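Local coordinates for protein ultraspiracle (Drosophila melanogaster, PDB 1HG4) that probably serves as a nuclear hormone receptor and transcription factor, its ligand-binding domain holding a phospholipid and locked in an inactive conformation, at residues A[12-17]-A[68-73]; A[86-91]-A[183-188]; A[175-180]-A[223-228]. All coordinates share one frame; numbering follows the deposited sequence.

From the N terminus, interaction 1 closes the first loop: helix 11-24 meets the turn that follows helix 46-68, about 51 residues on. Interaction 2 opens only after that, tying helix 78-100 to the end of helix 175-186 across some 92 residues. Before it closes, interaction 3 has begun on residues 175-180 of that same helix, and it ends at the start of helix 225-250, so interactions 2 and 3 cross. Helix 175-186 is thus held at both ends. Interaction 1 stands in series with the others in sequence yet touches both in space, for instance through a probable hydrogen bond between Pro71 O and Tyr187 OH.

Interaction 1 of 3, residues A[12-17]-A[68-73]; sequences ERIIEA and RMMPHF
With chi1 at -63°, Ile14 carries CG2 anti to its own backbone N, and that branch is the one that meets Met70. The methionine does its share by bending twice, at chi2 (-71°) and chi3 (-87°), which curls its thioether up beside helix 11-24 although its CB does not head that way. The two side chains cross at a slant: Ile14 CG2 lies 3.8 Å from Met70 SD, and it is just as near Met70 CE, so one methyl branch rests against the whole end of the thioether.

One helical turn further along, Ala17 points its CB straight into the loop. Here the backbones come nearest, 5.6 Å between Ala17 CA and Met69 CA, a close approach that the small side chain of Ala17 allows, with Ala17 CB and Met69 CB facing each other across it. Ala17 CB sits 4.1 Å from Met69 CB and 4.2 Å from Met70 SD, and so it is lodged between two consecutive methionines. Met69 runs out past the helix and then folds back at chi3, laying its CE 3.8 Å from Ala17 O.

The loop itself is a type II beta turn spanning Met70 to Phe73, with Pro71 and His72 at its corners and Phe73 N bonded to Met70 O. In the nuclear receptor fold this is the link between helix 46-68 and helix 78-100, and Phe73 begins the stretch recognisable as the family's signature sequence. Its ring turns off from helix 11-24 and packs on Gln81, Leu84 and Leu85. Met70 is shared with a third element, since it also touches Ala183 and Leu186 of helix 175-186. Ala17, for its part, packs on Tyr66 of helix 46-68 as well.

Interaction 2 of 3, residues A[86-91]-A[183-188]; sequences KAAWIE and AIILYN
In the layered helical core of the nuclear receptor ligand-binding domain, Ala88 of helix 78-100 sits against Ile185 near the end of helix 175-186. The methyl of Ala88 meets the CG2 branch of the isoleucine at a slant, more from its flank, with 3.5 Å between Ala88 CB and Ile185 CG2, a tight fit for two methyl groups. The same CB is 4.2 Å from Leu186 CA, so the alanine presses on backbone as well as on side chain. That lets Ala88 CA and Leu186 CA approach to 5.7 Å.

Ile185 CG2 is placed anti to its backbone N (chi1 -66°), which points it across the gap. Three residues after Ala88, Glu91 meets the same branch from a direction about a right angle away: its CB is 4.1 Å from Ile185 CG2, an apolar touch by the base of a charged side chain.

Helix 78-100, whose early turns carry the family signature sequence, is kinked here; the backbone N of Ile90 and of Glu91 lack the bond to the turn before. On the face turned from Ile185, the indole of Trp89 reaches the bound phospholipid and takes Ile90 CG1 over the centre of one ring face, 3.3 Å above the plane. Leu236 of helix 225-250 packs on Ile185, and Ser240 touches both Ile90 and Glu91.

Helix 175-186 stops just past the contact: Tyr187 is the centre of an inverse gamma turn, with Asn188 N hydrogen-bonded to Leu186 O at 2.8 Å.

Interaction 3 of 3, residues A[175-180]-A[223-228]; sequences RRELSC and DGRFAQ
Glu177 and Arg225 carry this contact between them, first of all as a salt bridge with two hydrogen bonds. The arginine grips the carboxylate side-on, one nitrogen to each oxygen: Arg225 NE gives to Glu177 OE2 at 2.8 Å, and Arg225 NH2 gives to Glu177 OE1 at 2.7 Å. Both bonds are fairly straight, 161° at the first and 151° at the second. Each oxygen accepts through its syn lone pair. OE2 lies in the guanidinium plane while OE1 is tilted somewhat out of it, and the two flat groups are only 17° from coplanar.

The shape of the chains makes this possible. Phe226 CA and Glu177 CA are the closest pair of alpha carbons, yet still 9.5 Å apart, so the helices themselves do not touch here. Arg225 bridges the distance by running fully extended from CG to NE, and Glu177 comes out extended beyond CG to meet it, the two side chains crossing at about a right angle.

Further polar bonds come from the segment just before helix 175-186. Arg225 NH1 gives to Leu171 O, and NH2 makes a weak bond to Asn172 O. His219 packs on both partners, and His214 of helix 197-218 lies on Glu177. Near the foot of the arginine, Phe226 and Ala227 pack on Asp79 of the second subunit, which puts this corner of the fold beside a subunit contact.

Both charged residues are buried. Opposite charges set in paired hydrogen bonds probably offset much of the cost of that burial, and the carboxylate together with the backbone carbonyls would probably stabilise the charged guanidinium. Two bonds to one carboxylate also fix the rotation of both groups, making this link between helices 175-186 and 225-250 directional as well as electrostatic.

Interaction 1 of 3, residues A[12-17]-A[68-73]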
loop_
_atom_site.group_PDB
_atom_site.type_symbol
_atom_site.label_atom_id
_atom_site.label_comp_id
_atom_site.label_asym_id
_atom_site.label_seq_id
_atom_site.Cartn_x
_atom_site.Cartn_y
_atom_site.Cartn_z
ATOM N N GLU A 12 9.734 3.319 -21.743
ATOM C CA GLU A 12 9.593 2.915 -23.137
ATOM C C GLU A 12 8.229 2.291 -23.394
ATOM O O GLU A 12 7.641 2.499 -24.456
ATOM C CB GLU A 12 10.686 1.912 -23.530
ATOM C CG GLU A 12 12.109 2.345 -23.186
ATOM C CD GLU A 12 12.504 1.996 -21.752
ATOM O OE1 GLU A 12 12.771 0.800 -21.473
ATOM O OE2 GLU A 12 12.544 2.914 -20.901
ATOM N N ARG A 13 7.723 1.531 -22.422
ATOM C CA ARG A 13 6.431 0.874 -22.575
ATOM C C ARG A 13 5.319 1.903 -22.462
ATOM O O ARG A 13 4.262 1.783 -23.091
ATOM C CB ARG A 13 6.249 -0.207 -21.511
ATOM C CG ARG A 13 5.589 -1.484 -22.033
ATOM C CD ARG A 13 6.349 -2.020 -23.240
ATOM N NE ARG A 13 6.739 -3.423 -23.103
ATOM C CZ ARG A 13 7.473 -4.078 -24.001
ATOM N NH1 ARG A 13 7.891 -3.450 -25.095
ATOM N NH2 ARG A 13 7.787 -5.356 -23.818
ATOM N N ILE A 14 5.563 2.924 -21.655
ATOM C CA ILE A 14 4.583 3.976 -21.480
ATOM C C ILE A 14 4.560 4.862 -22.723
ATOM O O ILE A 14 3.514 5.348 -23.131
ATOM C CB ILE A 14 4.908 4.816 -20.251
ATOM C CG1 ILE A 14 4.832 3.932 -19.004
ATOM C CG2 ILE A 14 3.944 5.974 -20.159
ATOM C CD1 ILE A 14 5.222 4.636 -17.739
ATOM N N ILE A 15 5.726 5.064 -23.321
ATOM C CA ILE A 15 5.835 5.873 -24.520
ATOM C C ILE A 15 5.086 5.187 -25.654
ATOM O O ILE A 15 4.332 5.820 -26.391
ATOM C CB ILE A 15 7.325 6.083 -24.926
ATOM C CG1 ILE A 15 7.909 7.274 -24.162
ATOM C CG2 ILE A 15 7.448 6.344 -26.430
ATOM C CD1 ILE A 15 7.281 8.604 -24.549
ATOM N N GLU A 16 5.286 3.886 -25.777
ATOM C CA GLU A 16 4.638 3.125 -26.828
ATOM C C GLU A 16 3.116 3.239 -26.780
ATOM O O GLU A 16 2.458 3.309 -27.816
ATOM C CB GLU A 16 5.049 1.656 -26.742
ATOM C CG GLU A 16 4.809 0.903 -28.039
ATOM C CD GLU A 16 5.435 -0.471 -28.042
ATOM O OE1 GLU A 16 4.902 -1.367 -27.350
ATOM O OE2 GLU A 16 6.464 -0.646 -28.735
ATOM N N ALA A 17 2.559 3.249 -25.577
ATOM C CA ALA A 17 1.121 3.363 -25.412
ATOM C C ALA A 17 0.615 4.702 -25.961
ATOM O O ALA A 17 -0.356 4.748 -26.714
ATOM C CB ALA A 17 0.756 3.238 -23.936
ATOM N N ARG A 68 -5.871 1.830 -21.885
ATOM C CA ARG A 68 -6.076 0.410 -22.100
ATOM C C ARG A 68 -4.756 -0.349 -22.281
ATOM O O ARG A 68 -4.647 -1.515 -21.898
ATOM C CB ARG A 68 -6.974 0.196 -23.318
ATOM C CG ARG A 68 -6.990 -1.230 -23.802
ATOM C CD ARG A 68 -8.386 -1.734 -23.982
ATOM N NE ARG A 68 -9.118 -1.064 -25.049
ATOM C CZ ARG A 68 -10.433 -1.180 -25.193
ATOM N NH1 ARG A 68 -11.113 -1.932 -24.339
ATOM N NH2 ARG A 68 -11.068 -0.541 -26.164
ATOM N N MET A 69 -3.766 0.320 -22.866
ATOM C CA MET A 69 -2.460 -0.280 -23.111
ATOM C C MET A 69 -1.451 0.030 -22.020
ATOM O O MET A 69 -0.301 -0.387 -22.110
ATOM C CB MET A 69 -1.889 0.190 -24.459
ATOM C CG MET A 69 -2.610 -0.379 -25.674
ATOM S SD MET A 69 -1.867 0.146 -27.222
ATOM C CE MET A 69 -2.679 1.787 -27.399
ATOM N N MET A 70 -1.868 0.772 -21.001
ATOM C CA MET A 70 -0.953 1.102 -19.911
ATOM C C MET A 70 -0.820 -0.093 -18.981
ATOM O O MET A 70 -1.800 -0.797 -18.712
ATOM C CB MET A 70 -1.437 2.335 -19.143
ATOM C CG MET A 70 -1.121 3.660 -19.837
ATOM S SD MET A 70 0.669 4.137 -19.846
ATOM C CE MET A 70 0.806 4.985 -18.283
ATOM N N PRO A 71 0.405 -0.352 -18.491
ATOM C CA PRO A 71 0.685 -1.478 -17.584
ATOM C C PRO A 71 -0.300 -1.583 -16.423
ATOM O O PRO A 71 -0.500 -0.609 -15.687
ATOM C CB PRO A 71 2.111 -1.191 -17.100
ATOM C CG PRO A 71 2.732 -0.490 -18.269
ATOM C CD PRO A 71 1.619 0.458 -18.716
ATOM N N HIS A 72 -0.920 -2.761 -16.295
ATOM C CA HIS A 72 -1.884 -3.077 -15.225
ATOM C C HIS A 72 -3.268 -2.436 -15.272
ATOM O O HIS A 72 -4.197 -2.948 -14.633
ATOM C CB HIS A 72 -1.262 -2.787 -13.848
ATOM C CG HIS A 72 -0.098 -3.668 -13.525
ATOM N ND1 HIS A 72 -0.228 -4.844 -12.817
ATOM C CD2 HIS A 72 1.208 -3.582 -13.876
ATOM C CE1 HIS A 72 0.947 -5.443 -12.747
ATOM N NE2 HIS A 72 1.835 -4.699 -13.383
ATOM N N PHE A 73 -3.412 -1.338 -16.015
ATOM C CA PHE A 73 -4.690 -0.631 -16.109
ATOM C C PHE A 73 -5.894 -1.534 -16.363
ATOM O O PHE A 73 -6.867 -1.503 -15.611
ATOM C CB PHE A 73 -4.643 0.428 -17.207
ATOM C CG PHE A 73 -5.837 1.347 -17.209
ATOM C CD1 PHE A 73 -5.970 2.341 -16.242
ATOM C CD2 PHE A 73 -6.835 1.214 -18.165
ATOM C CE1 PHE A 73 -7.073 3.183 -16.230
ATOM C CE2 PHE A 73 -7.946 2.058 -18.156
ATOM C CZ PHE A 73 -8.064 3.038 -17.193
#

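Interaction 2 of 3, residues A[86-91]-A[183-188]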
loop_
_atom_site.group_PDB
_atom_site.type_symbol
_atom_site.label_atom_id
_atom_site.label_comp_id
_atom_site.label_asym_id
_atom_site.label_seq_id
_atom_site.Cartn_x
_atom_site.Cartn_y
_atom_site.Cartn_z
ATOM N N LYS A 86 -12.147 9.361 -15.496
ATOM C CA LYS A 86 -12.982 10.512 -15.187
ATOM C C LYS A 86 -12.203 11.560 -14.393
ATOM O O LYS A 86 -12.427 12.768 -14.524
ATOM C CB LYS A 86 -14.211 10.051 -14.390
ATOM C CG LYS A 86 -15.072 11.171 -13.855
ATOM C CD LYS A 86 -15.781 11.907 -14.973
ATOM C CE LYS A 86 -16.542 13.104 -14.425
ATOM N NZ LYS A 86 -17.408 12.705 -13.264
ATOM N N ALA A 87 -11.277 11.103 -13.565
ATOM C CA ALA A 87 -10.500 12.028 -12.749
ATOM C C ALA A 87 -9.307 12.643 -13.461
ATOM O O ALA A 87 -8.943 13.763 -13.175
ATOM C CB ALA A 87 -10.034 11.330 -11.457
ATOM N N ALA A 88 -8.702 11.941 -14.405
ATOM C CA ALA A 88 -7.527 12.490 -15.078
ATOM C C ALA A 88 -7.668 13.040 -16.504
ATOM O O ALA A 88 -6.758 13.739 -16.961
ATOM C CB ALA A 88 -6.381 11.440 -15.048
ATOM N N TRP A 89 -8.774 12.768 -17.201
ATOM C CA TRP A 89 -8.901 13.228 -18.596
ATOM C C TRP A 89 -8.524 14.676 -18.920
ATOM O O TRP A 89 -7.699 14.905 -19.814
ATOM C CB TRP A 89 -10.291 12.909 -19.166
ATOM C CG TRP A 89 -11.427 13.830 -18.818
ATOM C CD1 TRP A 89 -12.230 13.770 -17.710
ATOM C CD2 TRP A 89 -11.963 14.876 -19.642
ATOM N NE1 TRP A 89 -13.239 14.706 -17.797
ATOM C CE2 TRP A 89 -13.099 15.400 -18.970
ATOM C CE3 TRP A 89 -11.597 15.420 -20.881
ATOM C CZ2 TRP A 89 -13.871 16.448 -19.499
ATOM C CZ3 TRP A 89 -12.372 16.467 -21.405
ATOM C CH2 TRP A 89 -13.494 16.964 -20.711
ATOM N N ILE A 90 -9.102 15.650 -18.218
ATOM C CA ILE A 90 -8.770 17.048 -18.483
ATOM C C ILE A 90 -7.279 17.335 -18.269
ATOM O O ILE A 90 -6.662 18.010 -19.094
ATOM C CB ILE A 90 -9.604 18.014 -17.598
ATOM C CG1 ILE A 90 -11.087 17.845 -17.915
ATOM C CG2 ILE A 90 -9.200 19.458 -17.860
ATOM C CD1 ILE A 90 -11.985 18.662 -17.037
ATOM N N GLU A 91 -6.696 16.820 -17.185
ATOM C CA GLU A 91 -5.284 17.054 -16.922
ATOM C C GLU A 91 -4.394 16.427 -17.985
ATOM O O GLU A 91 -3.331 16.957 -18.313
ATOM C CB GLU A 91 -4.889 16.511 -15.548
ATOM C CG GLU A 91 -5.549 17.229 -14.387
ATOM C CD GLU A 91 -5.112 16.676 -13.050
ATOM O OE1 GLU A 91 -3.947 16.894 -12.650
ATOM O OE2 GLU A 91 -5.932 16.009 -12.398
ATOM N N ALA A 183 1.584 9.659 -16.581
ATOM C CA ALA A 183 1.257 8.390 -15.962
ATOM C C ALA A 183 1.002 8.636 -14.464
ATOM O O ALA A 183 0.034 8.097 -13.895
ATOM C CB ALA A 183 2.405 7.377 -16.171
ATOM N N ILE A 184 1.847 9.450 -13.825
ATOM C CA ILE A 184 1.661 9.732 -12.397
ATOM C C ILE A 184 0.218 10.210 -12.201
ATOM O O ILE A 184 -0.446 9.836 -11.223
ATOM C CB ILE A 184 2.672 10.826 -11.891
ATOM C CG1 ILE A 184 4.070 10.239 -11.830
ATOM C CG2 ILE A 184 2.282 11.365 -10.510
ATOM C CD1 ILE A 184 5.134 11.273 -11.872
ATOM N N ILE A 185 -0.262 11.017 -13.150
ATOM C CA ILE A 185 -1.614 11.556 -13.109
ATOM C C ILE A 185 -2.647 10.456 -13.233
ATOM O O ILE A 185 -3.569 10.367 -12.417
ATOM C CB ILE A 185 -1.835 12.589 -14.240
ATOM C CG1 ILE A 185 -0.950 13.811 -13.999
ATOM C CG2 ILE A 185 -3.290 13.003 -14.306
ATOM C CD1 ILE A 185 -0.937 14.784 -15.153
ATOM N N LEU A 186 -2.505 9.625 -14.258
ATOM C CA LEU A 186 -3.435 8.516 -14.482
ATOM C C LEU A 186 -3.568 7.620 -13.253
ATOM O O LEU A 186 -4.674 7.379 -12.778
ATOM C CB LEU A 186 -2.976 7.657 -15.671
ATOM C CG LEU A 186 -3.888 6.474 -16.022
ATOM C CD1 LEU A 186 -5.256 6.988 -16.467
ATOM C CD2 LEU A 186 -3.256 5.644 -17.131
ATOM N N TYR A 187 -2.438 7.131 -12.750
ATOM C CA TYR A 187 -2.409 6.236 -11.580
ATOM C C TYR A 187 -2.670 6.986 -10.268
ATOM O O TYR A 187 -1.774 7.118 -9.423
ATOM C CB TYR A 187 -1.046 5.529 -11.490
ATOM C CG TYR A 187 -0.725 4.622 -12.662
ATOM C CD1 TYR A 187 -1.636 3.671 -13.100
ATOM C CD2 TYR A 187 0.505 4.696 -13.311
ATOM C CE1 TYR A 187 -1.327 2.808 -14.155
ATOM C CE2 TYR A 187 0.821 3.841 -14.365
ATOM C CZ TYR A 187 -0.105 2.898 -14.777
ATOM O OH TYR A 187 0.183 2.027 -15.808
ATOM N N ASN A 188 -3.904 7.450 -10.089
ATOM C CA ASN A 188 -4.270 8.219 -8.906
ATOM C C ASN A 188 -5.118 7.359 -7.961
ATOM O O ASN A 188 -6.278 7.065 -8.238
ATOM C CB ASN A 188 -5.021 9.480 -9.351
ATOM C CG ASN A 188 -5.447 10.363 -8.192
ATOM O OD1 ASN A 188 -6.080 11.400 -8.399
ATOM N ND2 ASN A 188 -5.114 9.963 -6.975
#

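Interaction 3 of 3, residues A[175-180]-A[223-228]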
loop_
_atom_site.group_PDB
_atom_site.type_symbol
_atom_site.label_atom_id
_atom_site.label_comp_id
_atom_site.label_asym_id
_atom_site.label_seq_id
_atom_site.Cartn_x
_atom_site.Cartn_y
_atom_site.Cartn_z
ATOM N N ARG A 175 10.379 14.532 -23.794
ATOM C CA ARG A 175 9.243 13.660 -24.050
ATOM C C ARG A 175 9.110 12.527 -23.038
ATOM O O ARG A 175 7.996 12.103 -22.714
ATOM C CB ARG A 175 9.327 13.077 -25.469
ATOM C CG ARG A 175 8.125 12.220 -25.838
ATOM C CD ARG A 175 6.869 13.070 -25.995
ATOM N NE ARG A 175 5.647 12.300 -25.786
ATOM C CZ ARG A 175 5.320 11.207 -26.469
ATOM N NH1 ARG A 175 6.124 10.742 -27.416
ATOM N NH2 ARG A 175 4.186 10.573 -26.204
ATOM N N ARG A 176 10.241 12.037 -22.540
ATOM C CA ARG A 176 10.218 10.959 -21.570
ATOM C C ARG A 176 9.692 11.454 -20.234
ATOM O O ARG A 176 8.911 10.778 -19.574
ATOM C CB ARG A 176 11.617 10.358 -21.398
ATOM C CG ARG A 176 11.814 9.014 -22.116
ATOM C CD ARG A 176 12.489 9.146 -23.471
ATOM N NE ARG A 176 11.883 8.262 -24.466
ATOM C CZ ARG A 176 12.212 8.242 -25.757
ATOM N NH1 ARG A 176 13.158 9.054 -26.220
ATOM N NH2 ARG A 176 11.566 7.438 -26.593
ATOM N N GLU A 177 10.104 12.641 -19.827
ATOM C CA GLU A 177 9.619 13.183 -18.563
ATOM C C GLU A 177 8.126 13.520 -18.604
ATOM O O GLU A 177 7.443 13.378 -17.591
ATOM C CB GLU A 177 10.440 14.415 -18.178
ATOM C CG GLU A 177 11.920 14.105 -18.185
ATOM C CD GLU A 177 12.783 15.275 -17.817
ATOM O OE1 GLU A 177 12.607 16.359 -18.407
ATOM O OE2 GLU A 177 13.652 15.103 -16.940
ATOM N N LEU A 178 7.609 13.945 -19.763
ATOM C CA LEU A 178 6.181 14.271 -19.866
ATOM C C LEU A 178 5.340 12.991 -19.775
ATOM O O LEU A 178 4.274 12.974 -19.154
ATOM C CB LEU A 178 5.867 14.997 -21.184
ATOM C CG LEU A 178 4.375 15.354 -21.326
ATOM C CD1 LEU A 178 4.040 16.576 -20.446
ATOM C CD2 LEU A 178 4.043 15.613 -22.791
ATOM N N SER A 179 5.819 11.924 -20.411
ATOM C CA SER A 179 5.128 10.646 -20.346
ATOM C C SER A 179 5.022 10.198 -18.893
ATOM O O SER A 179 3.982 9.689 -18.481
ATOM C CB SER A 179 5.877 9.587 -21.134
ATOM O OG SER A 179 5.797 9.870 -22.510
ATOM N N CYS A 180 6.096 10.387 -18.121
ATOM C CA CYS A 180 6.098 10.003 -16.710
ATOM C C CYS A 180 5.089 10.833 -15.916
ATOM O O CYS A 180 4.307 10.292 -15.120
ATOM C CB CYS A 180 7.500 10.164 -16.098
ATOM S SG CYS A 180 8.705 8.880 -16.582
ATOM N N ASP A 223 20.237 17.657 -8.573
ATOM C CA ASP A 223 19.513 16.637 -7.828
ATOM C C ASP A 223 18.131 17.139 -7.443
ATOM O O ASP A 223 17.321 16.398 -6.903
ATOM C CB ASP A 223 20.293 16.240 -6.569
ATOM C CG ASP A 223 20.799 17.435 -5.797
ATOM O OD1 ASP A 223 19.985 18.108 -5.122
ATOM O OD2 ASP A 223 22.017 17.703 -5.875
ATOM N N GLY A 224 17.866 18.407 -7.729
ATOM C CA GLY A 224 16.578 18.970 -7.403
ATOM C C GLY A 224 15.605 18.916 -8.563
ATOM O O GLY A 224 14.460 19.348 -8.433
ATOM N N ARG A 225 16.047 18.371 -9.691
ATOM C CA ARG A 225 15.200 18.292 -10.872
ATOM C C ARG A 225 13.913 17.503 -10.642
ATOM O O ARG A 225 12.824 17.995 -10.915
ATOM C CB ARG A 225 15.965 17.676 -12.050
ATOM C CG ARG A 225 15.237 17.812 -13.383
ATOM C CD ARG A 225 15.946 17.044 -14.503
ATOM N NE ARG A 225 15.242 17.125 -15.785
ATOM C CZ ARG A 225 15.099 18.244 -16.491
ATOM N NH1 ARG A 225 15.613 19.379 -16.045
ATOM N NH2 ARG A 225 14.436 18.241 -17.637
ATOM N N PHE A 226 14.049 16.277 -10.150
ATOM C CA PHE A 226 12.906 15.402 -9.891
ATOM C C PHE A 226 11.772 16.134 -9.153
ATOM O O PHE A 226 10.619 16.100 -9.584
ATOM C CB PHE A 226 13.377 14.190 -9.074
ATOM C CG PHE A 226 12.278 13.230 -8.699
ATOM C CD1 PHE A 226 11.822 12.280 -9.612
ATOM C CD2 PHE A 226 11.710 13.264 -7.429
ATOM C CE1 PHE A 226 10.816 11.376 -9.267
ATOM C CE2 PHE A 226 10.706 12.368 -7.078
ATOM C CZ PHE A 226 10.259 11.420 -8.000
ATOM N N ALA A 227 12.105 16.807 -8.053
ATOM C CA ALA A 227 11.115 17.520 -7.265
ATOM C C ALA A 227 10.514 18.671 -8.050
ATOM O O ALA A 227 9.314 18.902 -7.989
ATOM C CB ALA A 227 11.738 18.045 -5.963
ATOM N N GLN A 228 11.354 19.405 -8.773
ATOM C CA GLN A 228 10.871 20.519 -9.573
ATOM C C GLN A 228 9.871 20.064 -10.628
ATOM O O GLN A 228 8.851 20.721 -10.844
ATOM C CB GLN A 228 12.031 21.234 -10.263
#